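Local coordinates for cytochrome c2 (Rhodobacter capsulatus, PDB 1VYD), which carries electrons through its covalently bound heme, donating them to the oxidized bacteriochlorophyll in the photophosphorylation pathway of purple bacteria, at residues K8-C13 / E105-Y110. The protein carries 1 engineered substitution. Numbering follows the deposited sequence.
Sequences KEFNKC and EDVAAY. With HEM (protoporphyrin IX containing Fe), chain C.
Val-107 reaches out of helix 104-113 with both methyls, and each meets a different part of segment 8-13. CG1, anti to the backbone N (chi1 -167°), lies in the plane of the Phe-10 ring at its edge, 3.9 Å from CD1, and has Cys-13 SG and the heme methyl CMB as further neighbours. CG2 turns the other way and rests 3.6 Å from Glu-9 CB. A beta-branched residue suits this place because its fork serves two neighbourhoods at once.

One turn on, Tyr-110 brings its ring carbon CE2 to 3.9 Å from Phe-10 CG, the ring planes 57° apart. Flat and apolar, Phe-10 can offer Val-107 an edge and Cys-13 CB a face, the latter 3.2 Å above the plane and toward the rim; Val-28 and Ile-19 touch both aromatic residues.

Glu-9 gives the contact only its aliphatic root. A bend at chi2 (-66°) turns its carboxylate toward Lys-12, whose NZ forms a salt bridge with OE1 at 2.7 Å; the same ammonium donates to Asn-11 OD1 on a lone pair. Cys-13 is one of the two cysteines that bind heme c covalently.

This is the packing of N- and C-terminal helices characteristic of the cytochrome c fold, and the Phe-10 side chain comes within about 4 Å of that of the axial ligand His-17, so the contact borders the heme site. Across the interface the chemistry is apolar, so cohesion rests on shape and burial; Lys-12, and the bond from Asp-2 N to Asp-106 OD2, would be expected to ease repulsion between the Glu-9 and Asp-106 carboxylates.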
loop_
_atom_site.group_PDB
_atom_site.type_symbol
_atom_site.label_atom_id
_atom_site.label_comp_id
_atom_site.label_asym_id
_atom_site.label_seq_id
_atom_site.Cartn_x
_atom_site.Cartn_y
_atom_site.Cartn_z
ATOM N N LYS A 8 6.817 3.029 -13.527
ATOM C CA LYS A 8 7.180 4.450 -13.669
ATOM C C LYS A 8 6.315 5.297 -12.739
ATOM O O LYS A 8 6.783 6.258 -12.163
ATOM C CB LYS A 8 7.046 4.892 -15.118
ATOM C CG LYS A 8 7.790 4.036 -16.149
ATOM C CD LYS A 8 7.084 4.209 -17.498
ATOM C CE LYS A 8 7.851 3.581 -18.665
ATOM N NZ LYS A 8 9.239 4.067 -18.833
ATOM N N GLU A 9 5.073 4.906 -12.433
ATOM C CA GLU A 9 4.187 5.652 -11.553
ATOM C C GLU A 9 4.599 5.517 -10.072
ATOM O O GLU A 9 4.153 6.392 -9.346
ATOM C CB GLU A 9 2.752 5.194 -11.645
ATOM C CG GLU A 9 2.031 5.252 -12.954
ATOM C CD GLU A 9 1.805 6.669 -13.447
ATOM O OE1 GLU A 9 2.027 7.653 -12.712
ATOM O OE2 GLU A 9 1.420 6.799 -14.632
ATOM N N PHE A 10 5.347 4.496 -9.660
ATOM C CA PHE A 10 5.852 4.294 -8.323
ATOM C C PHE A 10 6.812 5.389 -7.854
ATOM O O PHE A 10 7.039 5.533 -6.641
ATOM C CB PHE A 10 6.653 2.931 -8.255
ATOM C CG PHE A 10 6.748 2.428 -6.841
ATOM C CD1 PHE A 10 5.585 2.008 -6.175
ATOM C CD2 PHE A 10 7.928 2.668 -6.099
ATOM C CE1 PHE A 10 5.630 1.573 -4.859
ATOM C CE2 PHE A 10 7.933 2.289 -4.768
ATOM C CZ PHE A 10 6.829 1.694 -4.177
ATOM N N ASN A 11 7.270 6.309 -8.718
ATOM C CA ASN A 11 7.990 7.504 -8.421
ATOM C C ASN A 11 7.102 8.393 -7.533
ATOM O O ASN A 11 7.746 9.176 -6.870
ATOM C CB ASN A 11 8.432 8.392 -9.618
ATOM C CG ASN A 11 7.312 8.987 -10.493
ATOM O OD1 ASN A 11 6.097 8.819 -10.254
ATOM N ND2 ASN A 11 7.623 9.627 -11.603
ATOM N N LYS A 12 5.778 8.262 -7.384
ATOM C CA LYS A 12 5.069 8.964 -6.328
ATOM C C LYS A 12 5.057 8.200 -4.999
ATOM O O LYS A 12 4.096 8.473 -4.226
ATOM C CB LYS A 12 3.566 9.023 -6.743
ATOM C CG LYS A 12 3.173 10.303 -7.435
ATOM C CD LYS A 12 3.202 10.340 -8.916
ATOM C CE LYS A 12 2.605 9.364 -9.884
ATOM N NZ LYS A 12 3.335 9.532 -11.189
ATOM N N CYS A 13 5.580 6.946 -4.972
ATOM C CA CYS A 13 5.402 6.186 -3.715
ATOM C C CYS A 13 6.705 6.145 -2.981
ATOM O O CYS A 13 6.787 6.057 -1.759
ATOM C CB CYS A 13 5.061 4.700 -4.110
ATOM S SG CYS A 13 3.584 4.667 -5.193
ATOM N N GLU A 105 -4.418 1.407 -10.618
ATOM C CA GLU A 105 -4.484 0.094 -11.177
ATOM C C GLU A 105 -3.110 -0.329 -11.670
ATOM O O GLU A 105 -2.770 -1.487 -11.518
ATOM C CB GLU A 105 -5.435 0.009 -12.378
ATOM C CG GLU A 105 -6.671 -0.853 -12.176
ATOM C CD GLU A 105 -7.559 -0.846 -13.423
ATOM O OE1 GLU A 105 -7.693 0.191 -14.133
ATOM O OE2 GLU A 105 -8.139 -1.908 -13.760
ATOM N N ASP A 106 -2.395 0.607 -12.279
ATOM C CA ASP A 106 -1.085 0.281 -12.837
ATOM C C ASP A 106 -0.063 0.066 -11.743
ATOM O O ASP A 106 0.721 -0.881 -11.837
ATOM C CB ASP A 106 -0.683 1.409 -13.805
ATOM C CG ASP A 106 -1.616 1.493 -15.016
ATOM O OD1 ASP A 106 -1.746 2.608 -15.579
ATOM O OD2 ASP A 106 -2.207 0.448 -15.392
ATOM N N VAL A 107 -0.035 0.934 -10.710
ATOM C CA VAL A 107 0.824 0.755 -9.576
ATOM C C VAL A 107 0.510 -0.574 -8.860
ATOM O O VAL A 107 1.389 -1.333 -8.454
ATOM C CB VAL A 107 0.711 1.900 -8.537
ATOM C CG1 VAL A 107 1.902 1.768 -7.539
ATOM C CG2 VAL A 107 0.877 3.263 -9.180
ATOM N N ALA A 108 -0.764 -0.908 -8.686
ATOM C CA ALA A 108 -1.258 -2.122 -8.113
ATOM C C ALA A 108 -0.783 -3.375 -8.834
ATOM O O ALA A 108 -0.253 -4.262 -8.135
ATOM C CB ALA A 108 -2.777 -2.188 -8.056
ATOM N N ALA A 109 -0.828 -3.396 -10.148
ATOM C CA ALA A 109 -0.316 -4.490 -10.987
ATOM C C ALA A 109 1.206 -4.557 -10.854
ATOM O O ALA A 109 1.812 -5.616 -10.791
ATOM C CB ALA A 109 -0.566 -4.257 -12.481
ATOM N N TYR A 110 1.857 -3.376 -10.839
ATOM C CA TYR A 110 3.296 -3.370 -10.642
ATOM C C TYR A 110 3.654 -3.975 -9.265
ATOM O O TYR A 110 4.690 -4.625 -9.140
ATOM C CB TYR A 110 3.831 -1.929 -10.761
ATOM C CG TYR A 110 5.257 -1.789 -10.291
ATOM C CD1 TYR A 110 6.271 -2.445 -10.990
ATOM C CD2 TYR A 110 5.598 -1.087 -9.158
ATOM C CE1 TYR A 110 7.599 -2.414 -10.578
ATOM C CE2 TYR A 110 6.928 -0.959 -8.722
ATOM C CZ TYR A 110 7.890 -1.690 -9.401
ATOM O OH TYR A 110 9.214 -1.602 -8.992
HETATM C CHA HEM C . 0.514 2.600 3.949
HETATM C CHB HEM C . 0.692 2.049 -0.889
HETATM C CHC HEM C . 2.307 6.629 -1.311
HETATM C CHD HEM C . 2.913 6.826 3.523
HETATM C C1A HEM C . 0.358 2.112 2.656
HETATM C C2A HEM C . -0.200 0.826 2.295
HETATM C C3A HEM C . -0.152 0.719 0.985
HETATM C C4A HEM C . 0.430 1.919 0.467
HETATM C CMA HEM C . -0.559 -0.369 -0.037
HETATM C CAA HEM C . -0.731 -0.193 3.363
HETATM C CBA HEM C . 0.396 -1.119 3.755
HETATM C CGA HEM C . 0.134 -2.201 4.781
HETATM O O1A HEM C . -1.031 -2.365 5.247
HETATM O O2A HEM C . 1.184 -2.752 5.188
HETATM C C1B HEM C . 1.156 3.263 -1.358
HETATM C C2B HEM C . 1.267 3.559 -2.765
HETATM C C3B HEM C . 1.670 4.834 -2.847
HETATM C C4B HEM C . 1.886 5.348 -1.534
HETATM C CMB HEM C . 0.984 2.532 -3.915
HETATM C CAB HEM C . 1.840 5.719 -4.107
HETATM C CBB HEM C . 0.795 5.799 -5.012
HETATM C C1C HEM C . 2.611 7.050 -0.021
HETATM C C2C HEM C . 3.250 8.324 0.283
HETATM C C3C HEM C . 3.389 8.388 1.592
HETATM C C4C HEM C . 2.877 7.159 2.173
HETATM C CMC HEM C . 3.673 9.299 -0.832
HETATM C CAC HEM C . 3.883 9.545 2.485
HETATM C CBC HEM C . 3.707 10.872 2.175
HETATM C C1D HEM C . 2.349 5.673 4.040
HETATM C C2D HEM C . 2.130 5.443 5.443
HETATM C C3D HEM C . 1.470 4.276 5.559
HETATM C C4D HEM C . 1.198 3.776 4.232
HETATM C CMD HEM C . 2.651 6.392 6.535
HETATM C CAD HEM C . 0.935 3.582 6.809
HETATM C CBD HEM C . -0.576 3.999 6.933
HETATM C CGD HEM C . -1.134 4.087 8.325
HETATM O O1D HEM C . -2.246 4.670 8.362
HETATM O O2D HEM C . -0.453 3.765 9.349
HETATM N NA HEM C . 0.735 2.748 1.520
HETATM N NB HEM C . 1.579 4.333 -0.631
HETATM N NC HEM C . 2.380 6.359 1.149
HETATM N ND HEM C . 1.743 4.659 3.304
HETATM FE FE HEM C . 1.597 4.534 1.345
#